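PDB 4ZOB: Lin1840 protein from Listeria innocua serovar 6a, which probably hydrolyses terminal, non-reducing beta-D-glucosyl residues to release beta-D-glucose, as a beta-glucosidase of glycosyl hydrolase family 3. Local coordinates for residues G58-S63 with L86-D91; H132-P137 with M186-K191; W147-E152 with G407-Y412; K232-A237 with G265-D270. The protein carries 1 engineered substitution. All coordinates share one frame; numbering follows the deposited sequence.

In the fold
Contacts 1, 2 and 4 are strand pairs in one parallel sheet, the TIM barrel of the glycosyl hydrolase family 3 N-terminal domain. Strands 59-61, 87-90, 133-134, 187-193, 233-236 and 266-268 follow one another around it in chain order. Strands 87-90 and 133-134 join contact 1 to contact 2, centres about 11 Å apart; strands 187-193 and 233-236 join contact 2 to contact 4, about 9 Å apart. Contact 3 brings in the C-terminal domain: its second segment, G407-Y412, comes long after contact 4, yet the centre of contact 3 is only about 15 Å from that of contact 2. All four touch the bound D-glucono-1,5-lactone, so barrel and second domain build the sugar pocket together.

Contact 1 (G58-S63 with L86-D91); sequences GSVLGS and LVFMAD. With LGC (D-glucono-1,5-lactone), chain C.
S59-L61 and V87-M89 pair as adjacent parallel strands of the TIM barrel, the two ends of a beta-alpha-beta crossover through helix 66-78. The short strand axes diverge by 21°, and the backbone ladder is regular. V60 sits at its middle, giving its N-H to V87 O (N to O 2.9 Å) and taking the amide of M89 on its own O (M89 N to V60 O 2.7 Å). One step on, G62 N reaches M89 O at 2.8 Å.

S59 adds a side-chain bond to this ladder. With OG anti to the backbone N (chi1 177°), the hydroxyl swings across to V87 O, 2.5 Å from S59 OG, and meets it from above the carbonyl plane. V87 O therefore accepts two bonds, one from the amide of V60 and one from this hydroxyl. S59 shares its side of the sheet with V87 and M89, whose CG1 and CE both pack on OG.

On the other side V60 and F88 lie alongside each other, and F88 packs on M69 of helix 66-78. V60 CG2 stands over one face of the F88 ring, 4.1 Å from the centroid, while S63 CB meets the ring edge in its plane. V60 CG2 also touches L86 CD1 at 3.6 Å. Just past the strand, D91 enters the sugar pocket, where the lactone O4 donates to D91 OD1 at 2.7 Å.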
# COMPACT_ATOMS: atom_id res chain seq x y z
N GLY A 58 -7.90 -33.99 18.97
CA GLY A 58 -9.25 -33.52 18.64
C GLY A 58 -9.70 -33.78 17.22
O GLY A 58 -10.90 -33.95 16.94
N SER A 59 -8.76 -33.82 16.30
CA SER A 59 -9.12 -33.76 14.93
C SER A 59 -7.98 -34.09 14.02
O SER A 59 -6.82 -34.09 14.43
CB SER A 59 -9.56 -32.35 14.62
OG SER A 59 -9.87 -32.24 13.25
N VAL A 60 -8.33 -34.33 12.76
CA VAL A 60 -7.37 -34.57 11.71
C VAL A 60 -7.58 -33.61 10.57
O VAL A 60 -8.70 -33.20 10.27
CB VAL A 60 -7.52 -35.98 11.10
CG1 VAL A 60 -6.46 -36.26 10.03
CG2 VAL A 60 -7.46 -37.05 12.18
N LEU A 61 -6.49 -33.34 9.89
CA LEU A 61 -6.42 -32.43 8.79
C LEU A 61 -5.76 -33.12 7.58
O LEU A 61 -4.63 -33.61 7.66
CB LEU A 61 -5.65 -31.20 9.29
CG LEU A 61 -4.43 -30.65 8.57
CD1 LEU A 61 -4.70 -29.29 7.95
CD2 LEU A 61 -3.33 -30.55 9.59
N GLY A 62 -6.51 -33.20 6.48
CA GLY A 62 -5.94 -33.60 5.20
C GLY A 62 -5.66 -35.08 5.06
O GLY A 62 -4.58 -35.45 4.59
N SER A 63 -6.63 -35.90 5.46
CA SER A 63 -6.65 -37.33 5.17
C SER A 63 -6.71 -37.51 3.66
O SER A 63 -7.25 -36.64 2.94
CB SER A 63 -7.83 -38.04 5.86
OG SER A 63 -8.48 -39.00 5.03
N LEU A 86 -12.83 -38.52 16.23
CA LEU A 86 -12.11 -37.49 15.49
C LEU A 86 -13.00 -36.80 14.49
O LEU A 86 -13.72 -37.46 13.73
CB LEU A 86 -11.01 -38.16 14.68
CG LEU A 86 -9.79 -38.65 15.42
CD1 LEU A 86 -8.92 -39.46 14.46
CD2 LEU A 86 -9.02 -37.47 15.98
N VAL A 87 -12.92 -35.47 14.44
CA VAL A 87 -13.45 -34.67 13.32
C VAL A 87 -12.35 -34.50 12.28
O VAL A 87 -11.20 -34.27 12.63
CB VAL A 87 -14.06 -33.31 13.80
CG1 VAL A 87 -13.02 -32.35 14.39
CG2 VAL A 87 -14.88 -32.67 12.68
N PHE A 88 -12.69 -34.65 11.01
CA PHE A 88 -11.72 -34.79 9.90
C PHE A 88 -11.96 -33.59 9.01
O PHE A 88 -13.10 -33.40 8.55
CB PHE A 88 -11.96 -36.08 9.07
CG PHE A 88 -11.34 -37.35 9.65
CD1 PHE A 88 -11.90 -37.98 10.74
CD2 PHE A 88 -10.21 -37.91 9.07
CE1 PHE A 88 -11.33 -39.13 11.26
CE2 PHE A 88 -9.63 -39.04 9.59
CZ PHE A 88 -10.19 -39.66 10.69
N MET A 89 -10.91 -32.79 8.78
CA MET A 89 -10.99 -31.55 7.97
C MET A 89 -10.04 -31.59 6.77
O MET A 89 -9.14 -32.42 6.68
CB MET A 89 -10.67 -30.33 8.82
CG MET A 89 -11.20 -30.41 10.23
SD MET A 89 -11.68 -28.82 10.88
CE MET A 89 -11.76 -29.17 12.62
N ALA A 90 -10.28 -30.67 5.86
CA ALA A 90 -9.60 -30.67 4.57
C ALA A 90 -9.83 -29.36 3.85
O ALA A 90 -10.79 -28.62 4.13
CB ALA A 90 -10.12 -31.77 3.69
N ASP A 91 -8.95 -29.14 2.87
CA ASP A 91 -8.97 -28.00 1.97
C ASP A 91 -9.72 -28.37 0.72
O ASP A 91 -9.11 -28.72 -0.28
CB ASP A 91 -7.54 -27.61 1.60
CG ASP A 91 -6.79 -27.00 2.74
OD1 ASP A 91 -7.20 -25.93 3.25
OD2 ASP A 91 -5.77 -27.58 3.14
C1 LGC C . -2.36 -22.88 5.34
C2 LGC C . -3.34 -21.93 4.72
O5 LGC C . -2.74 -24.26 5.59
O1 LGC C . -1.21 -22.54 5.63
O2 LGC C . -3.16 -20.68 5.35
C3 LGC C . -4.80 -22.27 4.96
O3 LGC C . -5.65 -21.45 4.09
C4 LGC C . -4.99 -23.80 4.84
O4 LGC C . -6.34 -24.18 5.08
C5 LGC C . -4.11 -24.48 5.88
C6 LGC C . -4.31 -26.01 5.92
O6 LGC C . -4.45 -26.55 4.62

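Contact 2 (H132-P137 with M186-K191); sequences HVTFSP and MAACVK. With LGC (D-glucono-1,5-lactone), chain C.
The parallel pairing of V133-T134 with A187-A188 belongs to the TIM barrel, and its far end opens into the lactone site. The ladder starts with A187 N bonded to H132 O and continues with T134 N to A187 O at 3.0 Å. Beyond T134 it loses regularity: the peptide bond between S136 and P137 is cis, and C189 N makes a weak bond to S136 O. A well-formed backbone bond returns at P137, whose O accepts from K191 N at 3.1 Å.

M186 folds back over strand 133-134. Its chain bends at the last torsion (chi3 -57°), which lays CE against the backbone, 3.5 Å from T134 N, and sets the thioether across the T134 side chain at about a right angle. T134 OG1 itself bonds to V92 O. On the side of the sheet away from T134, V133 CG2 packs on A187 CB. C189 approaches the edge of the F135 ring, with C189 CB 4.1 Å from F135 CD1. The C189 sulfur lies beyond the same edge, 5.5 Å from the ring centroid, a sulfur-aromatic contact; M235 on the next strand touches both residues.

K191 carries the contact into the pocket. Extended beyond CG, its chain runs past P137 O and brings the ammonium to F135 O, 2.9 Å from K191 NZ. This backbone bond helps fix the tip that serves the sugar: K191 NZ donates to the lactone O3 at 2.8 Å and, more weakly, to its O4.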
# COMPACT_ATOMS: atom_id res chain seq x y z
N HIS A 132 -15.31 -34.24 6.95
CA HIS A 132 -16.38 -33.59 7.66
C HIS A 132 -16.44 -32.08 7.49
O HIS A 132 -17.53 -31.49 7.51
CB HIS A 132 -16.26 -33.87 9.15
CG HIS A 132 -16.18 -35.31 9.48
ND1 HIS A 132 -15.57 -35.78 10.61
CD2 HIS A 132 -16.64 -36.40 8.81
CE1 HIS A 132 -15.64 -37.10 10.63
NE2 HIS A 132 -16.28 -37.49 9.54
N VAL A 133 -15.26 -31.46 7.36
CA VAL A 133 -15.13 -29.98 7.34
C VAL A 133 -14.21 -29.56 6.21
O VAL A 133 -13.13 -30.10 6.06
CB VAL A 133 -14.51 -29.44 8.64
CG1 VAL A 133 -14.64 -27.94 8.70
CG2 VAL A 133 -15.18 -30.04 9.84
N THR A 134 -14.66 -28.59 5.43
CA THR A 134 -13.79 -27.89 4.46
C THR A 134 -13.31 -26.53 4.98
O THR A 134 -14.04 -25.79 5.61
CB THR A 134 -14.44 -27.66 3.07
OG1 THR A 134 -13.50 -26.96 2.23
CG2 THR A 134 -15.71 -26.84 3.17
N PHE A 135 -12.08 -26.22 4.64
CA PHE A 135 -11.47 -24.92 4.90
C PHE A 135 -11.71 -23.90 3.73
O PHE A 135 -10.77 -23.49 3.02
CB PHE A 135 -9.96 -25.15 5.12
CG PHE A 135 -9.61 -25.92 6.37
CD1 PHE A 135 -10.24 -25.66 7.59
CD2 PHE A 135 -8.56 -26.86 6.35
CE1 PHE A 135 -9.86 -26.34 8.75
CE2 PHE A 135 -8.18 -27.54 7.51
CZ PHE A 135 -8.84 -27.28 8.70
N SER A 136 -12.97 -23.50 3.60
CA SER A 136 -13.52 -22.64 2.51
C SER A 136 -14.94 -22.21 2.95
O SER A 136 -15.63 -22.98 3.60
CB SER A 136 -13.56 -23.46 1.22
OG SER A 136 -14.47 -23.02 0.26
N PRO A 137 -15.40 -20.98 2.59
CA PRO A 137 -14.88 -19.97 1.66
C PRO A 137 -13.74 -19.13 2.22
O PRO A 137 -13.68 -18.87 3.42
CB PRO A 137 -16.09 -19.05 1.42
CG PRO A 137 -16.87 -19.12 2.69
CD PRO A 137 -16.66 -20.53 3.23
N MET A 186 -21.60 -30.76 4.29
CA MET A 186 -20.48 -30.72 5.23
C MET A 186 -20.33 -29.35 5.87
O MET A 186 -20.79 -28.33 5.33
CB MET A 186 -19.18 -31.07 4.51
CG MET A 186 -18.62 -29.93 3.64
SD MET A 186 -17.35 -30.44 2.47
CE MET A 186 -16.14 -31.17 3.58
N ALA A 187 -19.64 -29.33 7.00
CA ALA A 187 -19.33 -28.10 7.70
C ALA A 187 -18.33 -27.28 6.91
O ALA A 187 -17.40 -27.81 6.31
CB ALA A 187 -18.76 -28.38 9.07
N ALA A 188 -18.53 -25.97 6.97
CA ALA A 188 -17.68 -25.02 6.31
C ALA A 188 -16.98 -24.13 7.34
O ALA A 188 -17.48 -23.91 8.45
CB ALA A 188 -18.52 -24.17 5.35
N CYS A 189 -15.80 -23.65 6.95
CA CYS A 189 -14.94 -22.85 7.82
C CYS A 189 -14.51 -21.58 7.10
O CYS A 189 -13.72 -21.64 6.15
CB CYS A 189 -13.70 -23.62 8.22
SG CYS A 189 -12.55 -22.59 9.18
N VAL A 190 -15.02 -20.45 7.53
CA VAL A 190 -14.66 -19.16 6.92
C VAL A 190 -13.21 -18.79 7.21
O VAL A 190 -12.75 -18.95 8.36
CB VAL A 190 -15.56 -18.07 7.49
CG1 VAL A 190 -14.91 -16.68 7.44
CG2 VAL A 190 -16.89 -18.11 6.76
N LYS A 191 -12.48 -18.29 6.21
CA LYS A 191 -11.11 -17.79 6.46
C LYS A 191 -10.79 -16.58 5.62
O LYS A 191 -11.52 -16.33 4.68
CB LYS A 191 -10.08 -18.89 6.19
CG LYS A 191 -10.12 -19.47 4.78
CD LYS A 191 -9.28 -20.74 4.67
CE LYS A 191 -8.88 -21.03 3.23
NZ LYS A 191 -8.14 -22.31 3.20
C1 LGC C . -2.36 -22.88 5.34
C2 LGC C . -3.34 -21.93 4.72
O5 LGC C . -2.74 -24.26 5.59
O1 LGC C . -1.21 -22.54 5.63
O2 LGC C . -3.16 -20.68 5.35
C3 LGC C . -4.80 -22.27 4.96
O3 LGC C . -5.65 -21.45 4.09
C4 LGC C . -4.99 -23.80 4.84
O4 LGC C . -6.34 -24.18 5.08
C5 LGC C . -4.11 -24.48 5.88
C6 LGC C . -4.31 -26.01 5.92
O6 LGC C . -4.45 -26.55 4.62

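Contact 3 (W147-E152 with G407-Y412); sequences WGRVME and GGWNVY. With LGC (D-glucono-1,5-lactone), chain C.
The 3-10 turn G148-E152 and the irregular loop G407-Y412 have their nearest CA atoms, those of M151 and G408, 7.5 Å apart, so side chains bridge the gap. This is a domain interface at the sugar pocket: the turn extends from the TIM barrel domain, the loop from the glycosyl hydrolase family 3 C-terminal domain.

R149 and E152 form a side-on salt bridge within the turn, with NE of R149 on OE2 and NH2 on OE1 of the carboxylate. The R149 NH2 to E152 OE1 bond, 2.6 Å long, lies in the guanidinium plane and uses the syn lone pair of OE1. This double grip fixes how the guanidinium is turned towards the ligand: R149 NH1 donates to the lactone O2 at 3.2 Å, and R149 NH2 to its O3 at 3.1 Å.

W409 slides its indole up to this pair, its plane 23° from that of the guanidinium. E152 OE2 sits at the indole edge and accepts a weak, bent bond from W409 NE1, 2.8 Å away (angle 116°). M151, bent at both chi2 and chi3, meets another part of that edge in a Met-aromatic contact, with SD 5.1 Å from the centroid of the five-membered ring. Its methyl turns to the loop backbone, M151 CE lying 3.5 Å from G408 O. The six-membered end of the indole reaches the sugar, where W409 CH2 is 3.7 Å from the lactone C4.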
# COMPACT_ATOMS: atom_id res chain seq x y z
N TRP A 147 -0.18 -10.58 -4.64
CA TRP A 147 -0.37 -11.61 -3.64
C TRP A 147 -0.86 -12.92 -4.31
O TRP A 147 -1.83 -12.92 -5.10
CB TRP A 147 -1.35 -11.11 -2.61
CG TRP A 147 -1.47 -11.89 -1.35
CD1 TRP A 147 -0.45 -12.32 -0.51
CD2 TRP A 147 -2.67 -12.27 -0.73
NE1 TRP A 147 -0.98 -12.97 0.57
CE2 TRP A 147 -2.35 -12.93 0.46
CE3 TRP A 147 -4.01 -12.11 -1.07
CZ2 TRP A 147 -3.33 -13.47 1.28
CZ3 TRP A 147 -4.97 -12.64 -0.24
CH2 TRP A 147 -4.64 -13.31 0.91
N GLY A 148 -0.20 -14.03 -4.00
CA GLY A 148 -0.51 -15.28 -4.72
C GLY A 148 -1.92 -15.77 -4.45
O GLY A 148 -2.55 -16.43 -5.28
N ARG A 149 -2.44 -15.38 -3.29
CA ARG A 149 -3.71 -15.89 -2.78
C ARG A 149 -4.95 -15.17 -3.28
O ARG A 149 -6.06 -15.47 -2.82
CB ARG A 149 -3.68 -15.86 -1.26
CG ARG A 149 -2.35 -16.35 -0.71
CD ARG A 149 -2.46 -16.86 0.70
NE ARG A 149 -3.44 -17.94 0.80
CZ ARG A 149 -3.54 -18.84 1.78
NH1 ARG A 149 -2.69 -18.84 2.80
NH2 ARG A 149 -4.53 -19.74 1.74
N VAL A 150 -4.79 -14.22 -4.21
CA VAL A 150 -5.94 -13.56 -4.83
C VAL A 150 -6.80 -14.60 -5.55
O VAL A 150 -8.02 -14.42 -5.67
CB VAL A 150 -5.59 -12.38 -5.76
CG1 VAL A 150 -5.02 -11.24 -4.96
CG2 VAL A 150 -4.63 -12.74 -6.89
N MET A 151 -6.16 -15.71 -5.94
CA MET A 151 -6.84 -16.87 -6.54
C MET A 151 -7.98 -17.44 -5.70
O MET A 151 -8.97 -17.93 -6.27
CB MET A 151 -5.84 -17.97 -6.97
CG MET A 151 -5.08 -18.70 -5.88
SD MET A 151 -5.10 -20.52 -5.94
CE MET A 151 -6.88 -20.74 -5.82
N GLU A 152 -7.86 -17.35 -4.39
CA GLU A 152 -8.81 -17.97 -3.45
C GLU A 152 -9.96 -17.06 -3.07
O GLU A 152 -10.92 -17.55 -2.48
CB GLU A 152 -8.13 -18.42 -2.16
CG GLU A 152 -6.86 -19.20 -2.35
CD GLU A 152 -5.97 -19.24 -1.12
OE1 GLU A 152 -6.42 -19.60 0.02
OE2 GLU A 152 -4.76 -18.94 -1.32
N GLY A 407 -5.64 -25.23 -11.66
CA GLY A 407 -5.40 -24.13 -10.76
C GLY A 407 -4.74 -24.51 -9.45
O GLY A 407 -4.53 -25.69 -9.18
N GLY A 408 -4.40 -23.50 -8.65
CA GLY A 408 -3.82 -23.72 -7.32
C GLY A 408 -4.83 -24.10 -6.24
O GLY A 408 -6.03 -24.10 -6.46
N TRP A 409 -4.34 -24.45 -5.07
CA TRP A 409 -5.20 -25.03 -4.01
C TRP A 409 -6.11 -26.14 -4.56
O TRP A 409 -7.31 -26.23 -4.26
CB TRP A 409 -6.01 -23.93 -3.30
CG TRP A 409 -5.21 -23.23 -2.24
CD1 TRP A 409 -4.75 -21.94 -2.27
CD2 TRP A 409 -4.76 -23.80 -1.02
NE1 TRP A 409 -4.02 -21.68 -1.13
CE2 TRP A 409 -4.02 -22.80 -0.34
CE3 TRP A 409 -4.89 -25.06 -0.44
CZ2 TRP A 409 -3.44 -23.03 0.90
CZ3 TRP A 409 -4.32 -25.28 0.80
CH2 TRP A 409 -3.60 -24.28 1.46
N ASN A 410 -5.52 -26.97 -5.42
CA ASN A 410 -6.18 -28.18 -5.87
C ASN A 410 -5.52 -29.34 -5.19
O ASN A 410 -4.60 -29.91 -5.72
CB ASN A 410 -6.04 -28.38 -7.36
CG ASN A 410 -6.54 -29.74 -7.79
OD1 ASN A 410 -7.46 -30.28 -7.16
ND2 ASN A 410 -5.91 -30.33 -8.81
N VAL A 411 -5.96 -29.69 -3.99
CA VAL A 411 -5.25 -30.67 -3.18
C VAL A 411 -5.61 -32.09 -3.58
O VAL A 411 -4.85 -33.01 -3.32
CB VAL A 411 -5.55 -30.48 -1.67
CG1 VAL A 411 -4.85 -31.51 -0.79
CG2 VAL A 411 -5.12 -29.10 -1.21
N TYR A 412 -6.79 -32.30 -4.18
CA TYR A 412 -7.29 -33.66 -4.44
C TYR A 412 -7.54 -33.96 -5.91
O TYR A 412 -7.62 -35.12 -6.29
CB TYR A 412 -8.56 -33.94 -3.62
CG TYR A 412 -8.28 -33.93 -2.13
CD1 TYR A 412 -7.78 -35.06 -1.50
CD2 TYR A 412 -8.44 -32.77 -1.37
CE1 TYR A 412 -7.49 -35.05 -0.16
CE2 TYR A 412 -8.13 -32.77 -0.03
CZ TYR A 412 -7.67 -33.91 0.58
OH TYR A 412 -7.37 -33.93 1.92
C1 LGC C . -2.36 -22.88 5.34
C2 LGC C . -3.34 -21.93 4.72
O5 LGC C . -2.74 -24.26 5.59
O1 LGC C . -1.21 -22.54 5.63
O2 LGC C . -3.16 -20.68 5.35
C3 LGC C . -4.80 -22.27 4.96
O3 LGC C . -5.65 -21.45 4.09
C4 LGC C . -4.99 -23.80 4.84
O4 LGC C . -6.34 -24.18 5.08
C5 LGC C . -4.11 -24.48 5.88
C6 LGC C . -4.31 -26.01 5.92
O6 LGC C . -4.45 -26.55 4.62

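Contact 4 (K232-A237 with G265-D270); sequences KLVMTA and GVLISD. With LGC (D-glucono-1,5-lactone), chain C.
Backbone hydrogen bonds tie V234-T236 to V266-I268, two parallel strands whose short axes diverge by 26°. All three are fairly straight: V234 N to V266 O, I268 N to V234 O at 2.8 Å, and T236 N to I268 O, also 2.8 Å. The alpha hydrogen of M235 also leans on the last acceptor, with M235 CA 3.1 Å from I268 O.

Apolar packing occupies both sides of this pair. M235 and I268 lie side by side, M235 CB against I268 CG2 at 3.5 Å, and L233 runs along V266 in the same way. On the other side L267 CD1 wedges between V234 CG1 and T236 CG2, in a layer that also takes in L257 of helix 250-260.

Polar side chains take over towards the sugar. T236 OG1, set between its backbone N and carbonyl carbon (chi1 77°), receives the amide of D270, with N to OG1 3.2 Å; the same hydroxyl bonds to T247. That ties down the chain just where D270 turns to the sugar. The sulfur of M235 lies against the carboxylate carbon, M235 SD to D270 CG 3.6 Å, and M235 CE extends towards the lactone O4.

The ligand bond is very short: the lactone O2 donates to D270 OD2 at 2.5 Å. A sugar held by residues at the C-terminal ends of parallel strands is the classic layout of a TIM-barrel active-site pocket.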
# COMPACT_ATOMS: atom_id res chain seq x y z
N LYS A 232 -20.14 -23.07 10.10
CA LYS A 232 -19.89 -23.75 11.35
C LYS A 232 -18.59 -23.33 11.99
O LYS A 232 -18.54 -23.17 13.21
CB LYS A 232 -19.96 -25.26 11.18
CG LYS A 232 -21.38 -25.78 11.09
CD LYS A 232 -22.06 -25.78 12.45
CE LYS A 232 -23.56 -25.95 12.32
NZ LYS A 232 -24.22 -25.88 13.65
N LEU A 233 -17.54 -23.16 11.20
CA LEU A 233 -16.23 -22.79 11.81
C LEU A 233 -15.63 -21.48 11.27
O LEU A 233 -16.02 -20.99 10.22
CB LEU A 233 -15.18 -23.89 11.62
CG LEU A 233 -15.31 -25.28 12.22
CD1 LEU A 233 -16.27 -26.14 11.41
CD2 LEU A 233 -13.94 -25.93 12.26
N VAL A 234 -14.68 -20.94 12.02
CA VAL A 234 -13.81 -19.88 11.54
C VAL A 234 -12.35 -20.24 11.78
O VAL A 234 -12.01 -20.87 12.77
CB VAL A 234 -14.14 -18.55 12.22
CG1 VAL A 234 -13.17 -17.47 11.80
CG2 VAL A 234 -15.54 -18.11 11.84
N MET A 235 -11.50 -19.83 10.84
CA MET A 235 -10.06 -19.97 10.97
C MET A 235 -9.41 -18.60 11.13
O MET A 235 -9.80 -17.63 10.45
CB MET A 235 -9.50 -20.67 9.75
CG MET A 235 -8.00 -20.93 9.82
SD MET A 235 -7.31 -21.40 8.22
CE MET A 235 -7.95 -23.06 8.10
N THR A 236 -8.41 -18.53 12.02
CA THR A 236 -7.60 -17.33 12.19
C THR A 236 -6.69 -17.02 10.98
O THR A 236 -6.46 -17.87 10.08
CB THR A 236 -6.69 -17.42 13.44
OG1 THR A 236 -5.54 -18.26 13.19
CG2 THR A 236 -7.49 -17.91 14.69
N ALA A 237 -6.16 -15.79 10.99
CA ALA A 237 -5.27 -15.30 9.95
C ALA A 237 -3.80 -15.26 10.36
O ALA A 237 -3.46 -14.99 11.52
CB ALA A 237 -5.73 -13.89 9.50
N GLY A 265 -18.95 -21.05 17.43
CA GLY A 265 -18.42 -22.29 16.84
C GLY A 265 -16.93 -22.47 17.14
O GLY A 265 -16.35 -21.75 17.93
N VAL A 266 -16.31 -23.46 16.50
CA VAL A 266 -14.88 -23.67 16.72
C VAL A 266 -14.11 -22.57 15.98
O VAL A 266 -14.45 -22.20 14.84
CB VAL A 266 -14.41 -25.05 16.23
CG1 VAL A 266 -12.91 -25.20 16.42
CG2 VAL A 266 -15.14 -26.15 17.00
N LEU A 267 -13.11 -22.02 16.66
CA LEU A 267 -12.19 -21.09 16.06
C LEU A 267 -10.88 -21.84 15.94
O LEU A 267 -10.23 -22.10 16.96
CB LEU A 267 -12.00 -19.80 16.91
CG LEU A 267 -10.87 -18.87 16.39
CD1 LEU A 267 -11.14 -18.52 14.92
CD2 LEU A 267 -10.68 -17.61 17.20
N ILE A 268 -10.51 -22.16 14.70
CA ILE A 268 -9.30 -22.92 14.43
C ILE A 268 -8.16 -21.97 14.08
O ILE A 268 -8.36 -20.98 13.40
CB ILE A 268 -9.51 -24.00 13.33
CG1 ILE A 268 -8.32 -24.94 13.27
CG2 ILE A 268 -9.76 -23.40 11.95
CD1 ILE A 268 -8.48 -26.10 12.29
N SER A 269 -6.96 -22.26 14.51
CA SER A 269 -5.80 -21.54 14.04
C SER A 269 -5.42 -21.93 12.62
O SER A 269 -5.74 -23.00 12.15
CB SER A 269 -4.63 -21.78 14.97
OG SER A 269 -3.99 -22.98 14.68
N ASP A 270 -4.74 -21.05 11.93
CA ASP A 270 -4.13 -21.40 10.67
C ASP A 270 -2.87 -22.15 11.03
O ASP A 270 -2.49 -22.23 12.19
CB ASP A 270 -3.89 -20.18 9.78
CG ASP A 270 -3.81 -20.53 8.29
OD1 ASP A 270 -3.55 -21.68 7.96
OD2 ASP A 270 -4.00 -19.69 7.44
C1 LGC C . -2.36 -22.88 5.34
C2 LGC C . -3.34 -21.93 4.72
O5 LGC C . -2.74 -24.26 5.59
O1 LGC C . -1.21 -22.54 5.63
O2 LGC C . -3.16 -20.68 5.35
C3 LGC C . -4.80 -22.27 4.96
O3 LGC C . -5.65 -21.45 4.09
C4 LGC C . -4.99 -23.80 4.84
O4 LGC C . -6.34 -24.18 5.08
C5 LGC C . -4.11 -24.48 5.88
C6 LGC C . -4.31 -26.01 5.92
O6 LGC C . -4.45 -26.55 4.62